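Local coordinates for sortase (Actinomyces oris, PDB 2XWG), which probably acts as a class C sortase, a cysteine transpeptidase that joins pilin subunits in fimbrial assembly, and carries bound calcium in its extracellular part, at residues Lys57-Ala60 / Ser61-Tyr65; Pro87-Gln90 / Ala91-His94; Val190-Pro193 / Glu194-Asp197. All coordinates share one frame; numbering follows the deposited sequence.

Interaction 1: Lys57-Ala60 / Ser61-Tyr65; sequences KERA and SAETY. With CA (calcium ion), chain G.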
ATOM      1  N   LYS A  57     -20.545   7.079  -1.894  1.00 59.99           N
ATOM      2  CA  LYS A  57     -19.990   8.414  -1.773  1.00 63.05           C
ATOM      3  C   LYS A  57     -18.509   8.293  -1.420  1.00 59.93           C
ATOM      4  O   LYS A  57     -17.669   8.962  -2.018  1.00 59.64           O
ATOM      5  CB  LYS A  57     -20.744   9.240  -0.726  1.00 64.01           C
ATOM      6  CG  LYS A  57     -22.077   9.805  -1.218  1.00 78.50           C
ATOM      7  CD  LYS A  57     -22.967  10.333  -0.064  1.00 83.59           C
ATOM      8  CE  LYS A  57     -23.677   9.200   0.695  1.00 81.47           C
ATOM      9  NZ  LYS A  57     -24.352   9.649   1.967  1.00 81.15           N
ATOM     10  N   GLU A  58     -18.205   7.421  -0.458  1.00 57.43           N
ATOM     11  CA  GLU A  58     -16.840   7.207   0.012  1.00 55.45           C
ATOM     12  C   GLU A  58     -15.924   6.787  -1.118  1.00 52.43           C
ATOM     13  O   GLU A  58     -14.771   7.181  -1.171  1.00 49.15           O
ATOM     14  CB  GLU A  58     -16.813   6.137   1.097  1.00 53.48           C
ATOM     15  CG  GLU A  58     -17.150   6.655   2.458  1.00 55.51           C
ATOM     16  CD  GLU A  58     -15.930   7.161   3.153  1.00 54.25           C
ATOM     17  OE1 GLU A  58     -14.905   7.291   2.469  1.00 58.83           O
ATOM     18  OE2 GLU A  58     -15.971   7.424   4.371  1.00 57.86           O
ATOM     19  N   ARG A  59     -16.438   5.985  -2.031  1.00 50.40           N
ATOM     20  CA  ARG A  59     -15.610   5.551  -3.122  1.00 49.65           C
ATOM     21  C   ARG A  59     -15.342   6.673  -4.133  1.00 58.14           C
ATOM     22  O   ARG A  59     -14.206   6.840  -4.612  1.00 56.46           O
ATOM     23  CB  ARG A  59     -16.216   4.343  -3.808  1.00 48.94           C
ATOM     24  CG  ARG A  59     -15.290   3.813  -4.853  1.00 53.65           C
ATOM     25  CD  ARG A  59     -15.741   2.505  -5.443  1.00 55.53           C
ATOM     26  NE  ARG A  59     -14.564   1.838  -5.984  1.00 57.42           N
ATOM     27  CZ  ARG A  59     -13.916   0.871  -5.345  1.00 55.23           C
ATOM     28  NH1 ARG A  59     -14.368   0.458  -4.162  1.00 49.67           N
ATOM     29  NH2 ARG A  59     -12.840   0.309  -5.892  1.00 50.52           N
ATOM     30  N   ALA A  60     -16.379   7.443  -4.459  1.00 52.25           N
ATOM     31  CA  ALA A  60     -16.230   8.537  -5.420  1.00 51.65           C
ATOM     32  C   ALA A  60     -15.291   9.603  -4.873  1.00 52.73           C
ATOM     33  O   ALA A  60     -14.521  10.204  -5.619  1.00 58.84           O
ATOM     34  CB  ALA A  60     -17.579   9.150  -5.761  1.00 54.12           C
ATOM     35  N   SER A  61     -15.357   9.834  -3.566  1.00 42.97           N
ATOM     36  CA  SER A  61     -14.449  10.761  -2.921  1.00 42.36           C
ATOM     37  C   SER A  61     -13.016  10.217  -2.953  1.00 46.39           C
ATOM     38  O   SER A  61     -12.061  10.962  -3.218  1.00 47.21           O
ATOM     39  CB  SER A  61     -14.887  11.023  -1.487  1.00 40.60           C
ATOM     40  OG  SER A  61     -13.949  11.865  -0.841  1.00 46.99           O
ATOM     41  N   ALA A  62     -12.865   8.922  -2.683  1.00 45.63           N
ATOM     42  CA  ALA A  62     -11.569   8.276  -2.797  1.00 46.66           C
ATOM     43  C   ALA A  62     -11.016   8.511  -4.196  1.00 51.84           C
ATOM     44  O   ALA A  62      -9.854   8.891  -4.354  1.00 49.88           O
ATOM     45  CB  ALA A  62     -11.678   6.791  -2.524  1.00 40.37           C
ATOM     46  N   GLU A  63     -11.846   8.298  -5.213  1.00 64.06           N
ATOM     47  CA  GLU A  63     -11.362   8.417  -6.589  1.00 69.66           C
ATOM     48  C   GLU A  63     -11.051   9.879  -6.929  1.00 70.54           C
ATOM     49  O   GLU A  63     -10.111  10.179  -7.672  1.00 66.90           O
ATOM     50  CB  GLU A  63     -12.353   7.805  -7.585  1.00 72.96           C
ATOM     51  CG  GLU A  63     -12.976   6.490  -7.091  1.00 77.61           C
ATOM     52  CD  GLU A  63     -13.266   5.492  -8.210  1.00 87.93           C
ATOM     53  OE1 GLU A  63     -12.513   5.499  -9.220  1.00 90.61           O
ATOM     54  OE2 GLU A  63     -14.242   4.703  -8.071  1.00 82.33           O
ATOM     55  N   THR A  64     -11.834  10.794  -6.376  1.00 58.09           N
ATOM     56  CA  THR A  64     -11.497  12.201  -6.516  1.00 61.03           C
ATOM     57  C   THR A  64     -10.131  12.459  -5.880  1.00 59.93           C
ATOM     58  O   THR A  64      -9.264  13.036  -6.531  1.00 65.13           O
ATOM     59  CB  THR A  64     -12.589  13.123  -5.940  1.00 64.45           C
ATOM     60  OG1 THR A  64     -13.751  13.050  -6.780  1.00 62.65           O
ATOM     61  CG2 THR A  64     -12.099  14.566  -5.875  1.00 62.11           C
ATOM     62  N   TYR A  65      -9.923  11.995  -4.643  1.00 51.76           N
ATOM     63  CA  TYR A  65      -8.611  12.114  -3.984  1.00 49.67           C
ATOM     64  C   TYR A  65      -7.444  11.690  -4.890  1.00 52.76           C
ATOM     65  O   TYR A  65      -6.478  12.441  -5.082  1.00 49.48           O
ATOM     66  CB  TYR A  65      -8.547  11.320  -2.669  1.00 46.67           C
ATOM     67  CG  TYR A  65      -7.216  11.471  -1.923  1.00 43.59           C
ATOM     68  CD1 TYR A  65      -6.111  10.693  -2.249  1.00 38.43           C
ATOM     69  CD2 TYR A  65      -7.071  12.405  -0.901  1.00 43.15           C
ATOM     70  CE1 TYR A  65      -4.894  10.840  -1.572  1.00 39.90           C
ATOM     71  CE2 TYR A  65      -5.869  12.555  -0.221  1.00 37.31           C
ATOM     72  CZ  TYR A  65      -4.786  11.777  -0.556  1.00 39.66           C
ATOM     73  OH  TYR A  65      -3.596  11.954   0.123  1.00 37.35           O
TER
HETATM   74 CA    CA G1287     -15.038  10.013   3.939  1.00 72.51          CA
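Ala60 O is gripped twice from the next turn: Thr64 N reaches it at 2.9 Å, and Thr64 OG1 lies 3.2 Å from Ala60 O on the other face of the carbonyl plane. The hydroxyl gets there because OG1 stands anti to its own carbonyl carbon (chi1 -70°), folded back over the preceding turn. One turn nearer the N terminus, Ser61 N bonds to Lys57 O at 2.9 Å. The backbone i to i+4 bonds are the ladder of helix 55-68, which lies before the strands of the sortase barrel, and the side chains leave it on different sides. Arg59 runs extended from CG to NE and meets Glu63 at the edge of its guanidinium, with NE 3.6 Å from Glu63 OE2, a long salt bridge. The two flat groups stand almost perpendicular, planes 85° apart, and only OE2 of the carboxylate comes near NE, so the pairing is not bidentate. Beyond it, Arg59 NH1 bonds to Ser176 O, tying the helix to the sheet. Glu58, bent at CG, sends OE2 to calcium at 2.8 Å, where Asp97 and the carbonyl of His94 also bind; Ser61 OG bonds to Glu95.

Interaction 2: Pro87-Gln90 / Ala91-His94; sequences PQYQ and AYLH. With CA (calcium ion), chain G.
Leu93 lays CD1 over one face of the Tyr89 ring, 4.0 Å from its centroid and 29° off the ring normal, a CH-pi contact one turn along helix 87-93. CE2 of Tyr89 is the ring atom nearest to that methyl, at 3.6 Å. The other methyl, Leu93 CD2, turns to the amide of Gln90 and sits 3.5 Å from its NE2, so the leucine fork is shared between an aromatic face and an amide. Tyr92 meets the same ring obliquely: its CD2 is 3.8 Å from Tyr89 CE1, the planes at 41°. Three residues apart, the two tyrosines leave the same side of the helix, and with CG anti to the backbone N in both (chi1 -171° for Tyr89) their rings lean together. Underneath, Leu93 N bonds to Tyr89 O at 3.0 Å and sets the leucine one turn above the ring. The tyrosine side is inward: Phe133 packs edge-to-face on Tyr89 and also meets Tyr92, while Tyr92 OH bonds to His131 and Gly119. The last residue, His94, returns a weak bond from ND1 to Gln90 O, and its carbonyl oxygen binds calcium at 2.7 Å with Glu58 and Asp97. The protein ligands of this calcium are thus all oxygens, one backbone and two carboxylate, a set that suits a hard cation; the ring nitrogens of His94 are not among them.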
ATOM      1  N   PRO A  87      -2.219  19.736   7.685  1.00 64.97           N
ATOM      2  CA  PRO A  87      -3.603  19.845   7.205  1.00 63.19           C
ATOM      3  C   PRO A  87      -3.904  18.810   6.127  1.00 60.02           C
ATOM      4  O   PRO A  87      -4.993  18.226   6.154  1.00 58.74           O
ATOM      5  CB  PRO A  87      -3.661  21.258   6.612  1.00 66.21           C
ATOM      6  CG  PRO A  87      -2.579  22.015   7.327  1.00 67.39           C
ATOM      7  CD  PRO A  87      -1.478  21.001   7.533  1.00 67.80           C
ATOM      8  N   GLN A  88      -2.961  18.584   5.208  1.00 54.12           N
ATOM      9  CA  GLN A  88      -3.137  17.596   4.146  1.00 47.23           C
ATOM     10  C   GLN A  88      -3.314  16.196   4.717  1.00 47.71           C
ATOM     11  O   GLN A  88      -4.179  15.436   4.264  1.00 45.37           O
ATOM     12  CB  GLN A  88      -1.967  17.616   3.166  1.00 52.27           C
ATOM     13  CG  GLN A  88      -1.691  18.981   2.548  1.00 61.82           C
ATOM     14  CD  GLN A  88      -0.995  19.940   3.517  1.00 67.96           C
ATOM     15  OE1 GLN A  88      -1.063  21.166   3.358  1.00 70.14           O
ATOM     16  NE2 GLN A  88      -0.316  19.382   4.521  1.00 62.50           N
ATOM     17  N   TYR A  89      -2.501  15.864   5.716  1.00 48.17           N
ATOM     18  CA  TYR A  89      -2.589  14.564   6.359  1.00 44.10           C
ATOM     19  C   TYR A  89      -3.927  14.385   7.049  1.00 46.28           C
ATOM     20  O   TYR A  89      -4.480  13.289   7.058  1.00 45.85           O
ATOM     21  CB  TYR A  89      -1.471  14.361   7.381  1.00 46.70           C
ATOM     22  CG  TYR A  89      -1.417  12.943   7.908  1.00 44.42           C
ATOM     23  CD1 TYR A  89      -0.927  11.908   7.117  1.00 41.95           C
ATOM     24  CD2 TYR A  89      -1.875  12.629   9.178  1.00 44.53           C
ATOM     25  CE1 TYR A  89      -0.878  10.598   7.584  1.00 39.63           C
ATOM     26  CE2 TYR A  89      -1.832  11.324   9.657  1.00 45.73           C
ATOM     27  CZ  TYR A  89      -1.325  10.310   8.852  1.00 44.80           C
ATOM     28  OH  TYR A  89      -1.268   9.009   9.321  1.00 43.58           O
ATOM     29  N   GLN A  90      -4.445  15.453   7.644  1.00 47.40           N
ATOM     30  CA  GLN A  90      -5.742  15.359   8.275  1.00 44.01           C
ATOM     31  C   GLN A  90      -6.784  15.197   7.195  1.00 46.16           C
ATOM     32  O   GLN A  90      -7.764  14.494   7.379  1.00 47.54           O
ATOM     33  CB  GLN A  90      -6.044  16.591   9.118  1.00 50.64           C
ATOM     34  CG  GLN A  90      -5.258  16.673  10.404  1.00 50.04           C
ATOM     35  CD  GLN A  90      -5.381  15.418  11.251  1.00 54.42           C
ATOM     36  OE1 GLN A  90      -4.378  14.883  11.738  1.00 54.43           O
ATOM     37  NE2 GLN A  90      -6.611  14.949  11.446  1.00 52.25           N
ATOM     38  N   ALA A  91      -6.588  15.846   6.057  1.00 48.24           N
ATOM     39  CA  ALA A  91      -7.577  15.709   4.996  1.00 52.89           C
ATOM     40  C   ALA A  91      -7.609  14.253   4.547  1.00 48.80           C
ATOM     41  O   ALA A  91      -8.659  13.706   4.207  1.00 50.26           O
ATOM     42  CB  ALA A  91      -7.256  16.628   3.825  1.00 52.09           C
ATOM     43  N   TYR A  92      -6.442  13.633   4.579  1.00 49.46           N
ATOM     44  CA  TYR A  92      -6.267  12.269   4.100  1.00 49.14           C
ATOM     45  C   TYR A  92      -6.958  11.300   5.050  1.00 42.22           C
ATOM     46  O   TYR A  92      -7.592  10.347   4.625  1.00 43.80           O
ATOM     47  CB  TYR A  92      -4.768  11.994   3.943  1.00 39.23           C
ATOM     48  CG  TYR A  92      -4.305  10.553   4.014  1.00 39.28           C
ATOM     49  CD1 TYR A  92      -4.399   9.716   2.920  1.00 35.15           C
ATOM     50  CD2 TYR A  92      -3.706  10.059   5.160  1.00 39.05           C
ATOM     51  CE1 TYR A  92      -3.960   8.427   2.980  1.00 33.13           C
ATOM     52  CE2 TYR A  92      -3.254   8.774   5.225  1.00 33.43           C
ATOM     53  CZ  TYR A  92      -3.378   7.964   4.137  1.00 34.46           C
ATOM     54  OH  TYR A  92      -2.911   6.677   4.213  1.00 35.46           O
ATOM     55  N   LEU A  93      -6.867  11.576   6.338  1.00 37.11           N
ATOM     56  CA  LEU A  93      -7.495  10.723   7.331  1.00 37.13           C
ATOM     57  C   LEU A  93      -8.990  10.580   7.093  1.00 41.56           C
ATOM     58  O   LEU A  93      -9.617   9.627   7.563  1.00 42.65           O
ATOM     59  CB  LEU A  93      -7.253  11.293   8.721  1.00 40.25           C
ATOM     60  CG  LEU A  93      -6.183  10.628   9.582  1.00 39.52           C
ATOM     61  CD1 LEU A  93      -5.042  10.090   8.748  1.00 31.87           C
ATOM     62  CD2 LEU A  93      -5.686  11.625  10.617  1.00 41.31           C
ATOM     63  N   HIS A  94      -9.570  11.537   6.381  1.00 51.20           N
ATOM     64  CA  HIS A  94     -11.006  11.522   6.158  1.00 54.99           C
ATOM     65  C   HIS A  94     -11.362  10.619   4.986  1.00 52.71           C
ATOM     66  O   HIS A  94     -12.506  10.218   4.841  1.00 53.35           O
ATOM     67  CB  HIS A  94     -11.547  12.932   5.907  1.00 58.28           C
ATOM     68  CG  HIS A  94     -11.949  13.660   7.149  1.00 61.28           C
ATOM     69  ND1 HIS A  94     -11.226  14.719   7.659  1.00 64.85           N
ATOM     70  CD2 HIS A  94     -13.003  13.488   7.980  1.00 62.75           C
ATOM     71  CE1 HIS A  94     -11.817  15.167   8.752  1.00 69.82           C
ATOM     72  NE2 HIS A  94     -12.898  14.437   8.970  1.00 73.49           N
TER
HETATM   73 CA    CA G1287     -15.038  10.013   3.939  1.00 72.51          CA

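Interaction 3: Val190-Pro193 / Glu194-Asp197; sequences VVKP and EETD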
ATOM      1  N   VAL A 190      14.905  -5.135  -5.687  1.00 47.23           N
ATOM      2  CA  VAL A 190      15.492  -4.725  -4.417  1.00 41.87           C
ATOM      3  C   VAL A 190      16.066  -3.351  -4.644  1.00 41.26           C
ATOM      4  O   VAL A 190      16.289  -2.978  -5.774  1.00 49.34           O
ATOM      5  CB  VAL A 190      16.545  -5.717  -3.948  1.00 41.77           C
ATOM      6  CG1 VAL A 190      17.332  -5.155  -2.793  1.00 37.41           C
ATOM      7  CG2 VAL A 190      15.858  -7.006  -3.540  1.00 40.88           C
ATOM      8  N   VAL A 191      16.270  -2.569  -3.598  1.00 39.57           N
ATOM      9  CA  VAL A 191      16.491  -1.149  -3.811  1.00 40.14           C
ATOM     10  C   VAL A 191      16.964  -0.500  -2.527  1.00 44.50           C
ATOM     11  O   VAL A 191      16.777  -1.048  -1.462  1.00 47.31           O
ATOM     12  CB  VAL A 191      15.202  -0.487  -4.357  1.00 44.94           C
ATOM     13  CG1 VAL A 191      14.793   0.749  -3.544  1.00 43.99           C
ATOM     14  CG2 VAL A 191      15.358  -0.166  -5.825  1.00 44.71           C
ATOM     15  N   LYS A 192      17.623   0.643  -2.627  1.00 53.28           N
ATOM     16  CA  LYS A 192      18.079   1.356  -1.445  1.00 54.83           C
ATOM     17  C   LYS A 192      16.948   2.229  -0.935  1.00 52.67           C
ATOM     18  O   LYS A 192      16.140   2.712  -1.728  1.00 53.02           O
ATOM     19  CB  LYS A 192      19.282   2.246  -1.789  1.00 58.86           C
ATOM     20  CG  LYS A 192      20.591   1.517  -1.973  1.00 66.08           C
ATOM     21  CD  LYS A 192      21.701   2.505  -2.342  1.00 73.82           C
ATOM     22  CE  LYS A 192      22.987   1.783  -2.747  1.00 81.21           C
ATOM     23  NZ  LYS A 192      22.756   0.840  -3.896  1.00 81.18           N
ATOM     24  N   PRO A 193      16.918   2.483   0.379  1.00 41.66           N
ATOM     25  CA  PRO A 193      15.881   3.265   1.053  1.00 44.54           C
ATOM     26  C   PRO A 193      15.557   4.598   0.381  1.00 52.80           C
ATOM     27  O   PRO A 193      14.390   5.042   0.354  1.00 47.61           O
ATOM     28  CB  PRO A 193      16.492   3.524   2.426  1.00 43.86           C
ATOM     29  CG  PRO A 193      17.355   2.350   2.654  1.00 44.40           C
ATOM     30  CD  PRO A 193      17.950   2.024   1.321  1.00 44.81           C
ATOM     31  N   GLU A 194      16.579   5.257  -0.140  1.00 61.13           N
ATOM     32  CA  GLU A 194      16.361   6.584  -0.695  1.00 65.99           C
ATOM     33  C   GLU A 194      15.915   6.503  -2.158  1.00 63.54           C
ATOM     34  O   GLU A 194      15.394   7.480  -2.714  1.00 66.24           O
ATOM     35  CB  GLU A 194      17.597   7.483  -0.490  1.00 68.79           C
ATOM     36  CG  GLU A 194      18.916   6.933  -1.047  1.00 80.89           C
ATOM     37  CD  GLU A 194      19.582   5.875  -0.152  1.00 82.32           C
ATOM     38  OE1 GLU A 194      19.279   5.834   1.075  1.00 78.84           O
ATOM     39  OE2 GLU A 194      20.415   5.095  -0.691  1.00 79.28           O
ATOM     40  N   GLU A 195      16.090   5.324  -2.755  1.00 50.07           N
ATOM     41  CA  GLU A 195      15.714   5.078  -4.144  1.00 53.02           C
ATOM     42  C   GLU A 195      14.202   4.867  -4.298  1.00 56.92           C
ATOM     43  O   GLU A 195      13.702   3.735  -4.299  1.00 53.22           O
ATOM     44  CB  GLU A 195      16.485   3.881  -4.700  1.00 52.81           C
ATOM     45  CG  GLU A 195      17.996   4.130  -4.845  1.00 59.97           C
ATOM     46  CD  GLU A 195      18.777   2.877  -5.252  1.00 65.26           C
ATOM     47  OE1 GLU A 195      18.168   1.949  -5.842  1.00 58.82           O
ATOM     48  OE2 GLU A 195      20.003   2.820  -4.980  1.00 72.93           O
ATOM     49  N   THR A 196      13.494   5.974  -4.480  1.00 55.26           N
ATOM     50  CA  THR A 196      12.042   6.021  -4.369  1.00 49.78           C
ATOM     51  C   THR A 196      11.277   6.221  -5.691  1.00 56.13           C
ATOM     52  O   THR A 196      10.063   6.022  -5.745  1.00 54.75           O
ATOM     53  CB  THR A 196      11.681   7.142  -3.406  1.00 48.53           C
ATOM     54  OG1 THR A 196      11.210   6.563  -2.187  1.00 49.60           O
ATOM     55  CG2 THR A 196      10.648   8.087  -4.008  1.00 54.54           C
ATOM     56  N   ASP A 197      11.987   6.595  -6.757  1.00 62.12           N
ATOM     57  CA  ASP A 197      11.356   6.914  -8.044  1.00 61.33           C
ATOM     58  C   ASP A 197      10.280   5.936  -8.515  1.00 59.19           C
ATOM     59  O   ASP A 197       9.358   6.340  -9.235  1.00 57.60           O
ATOM     60  CB  ASP A 197      12.404   7.042  -9.153  1.00 66.74           C
ATOM     61  CG  ASP A 197      13.245   8.292  -9.020  1.00 72.26           C
ATOM     62  OD1 ASP A 197      12.838   9.193  -8.247  1.00 68.08           O
ATOM     63  OD2 ASP A 197      14.305   8.371  -9.694  1.00 69.64           O
TER
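Glu195 and Glu194 both fold back on Lys192, and these three residues carry most of the contact. The backbone makes this possible: Lys192 to Glu195 is a type I beta turn with Pro193 and Glu194 at its corners, closed by Glu195 N to Lys192 O at 2.8 Å. The donor stands above the carbonyl plane, 51° out of it, so the bond misses the oxygen's lone pairs, and its N-H...O angle is 140°. Glu195 then reaches back across the lysine. With its chain extended beyond CG, it brings OE2 to 3.2 Å from Lys192 CD, so the carboxylate rests on the aliphatic part of the chain. The lysine bends at its last torsion (chi4 57°), and NZ comes to 3.6 Å from Glu195 OE2, a long salt bridge. Glu194 takes a different route. Its CG sits between the backbone N and the carbonyl carbon, and a second bend at CG curls the carboxylate over the turn until OE2 is 3.3 Å from Lys192 CB. Its charge stays apart from the amine, NZ and OE2 being 5.8 Å from each other, although the opposite charges may still attract weakly. The other oxygen of Glu195, OE1, lies 3.5 Å from Val191 CG2, while Val191 CG1 rests against the Glu195 backbone at O. After the type I turn the chain bends again in an inverse gamma turn centred on Glu195. Within the sortase domain, the corner follows directly on strand 179-191: Val191 still pairs with Arg222 of strand 221-229, Lys192 packs on His221 and Pro193 on Arg222, and Thr196 OG1 bonds to Ile74 O as the chain enters the loop to strand 206-214.

How the interactions relate
Interactions 1 and 2 are partly buried turns of successive helices, 55-68 and 87-93; the centres of the two interactions lie about 14 Å apart. They touch where Tyr65 OH packs on Tyr92 CD1, and they share one calcium, to which each gives an oxygen, so the metal bridges the two helices. Interaction 3 is a surface contact at the end of a strand, its centre about 30 Å from that of interaction 1, on the opposite side of the chain's centre. Chemistry follows place: aromatic and aliphatic packing dominates 87-94, whereas 57-65 combines helix bonds and a metal ligand with a long salt bridge, and 190-197 relies on a beta turn with carboxylates folded across a lysine.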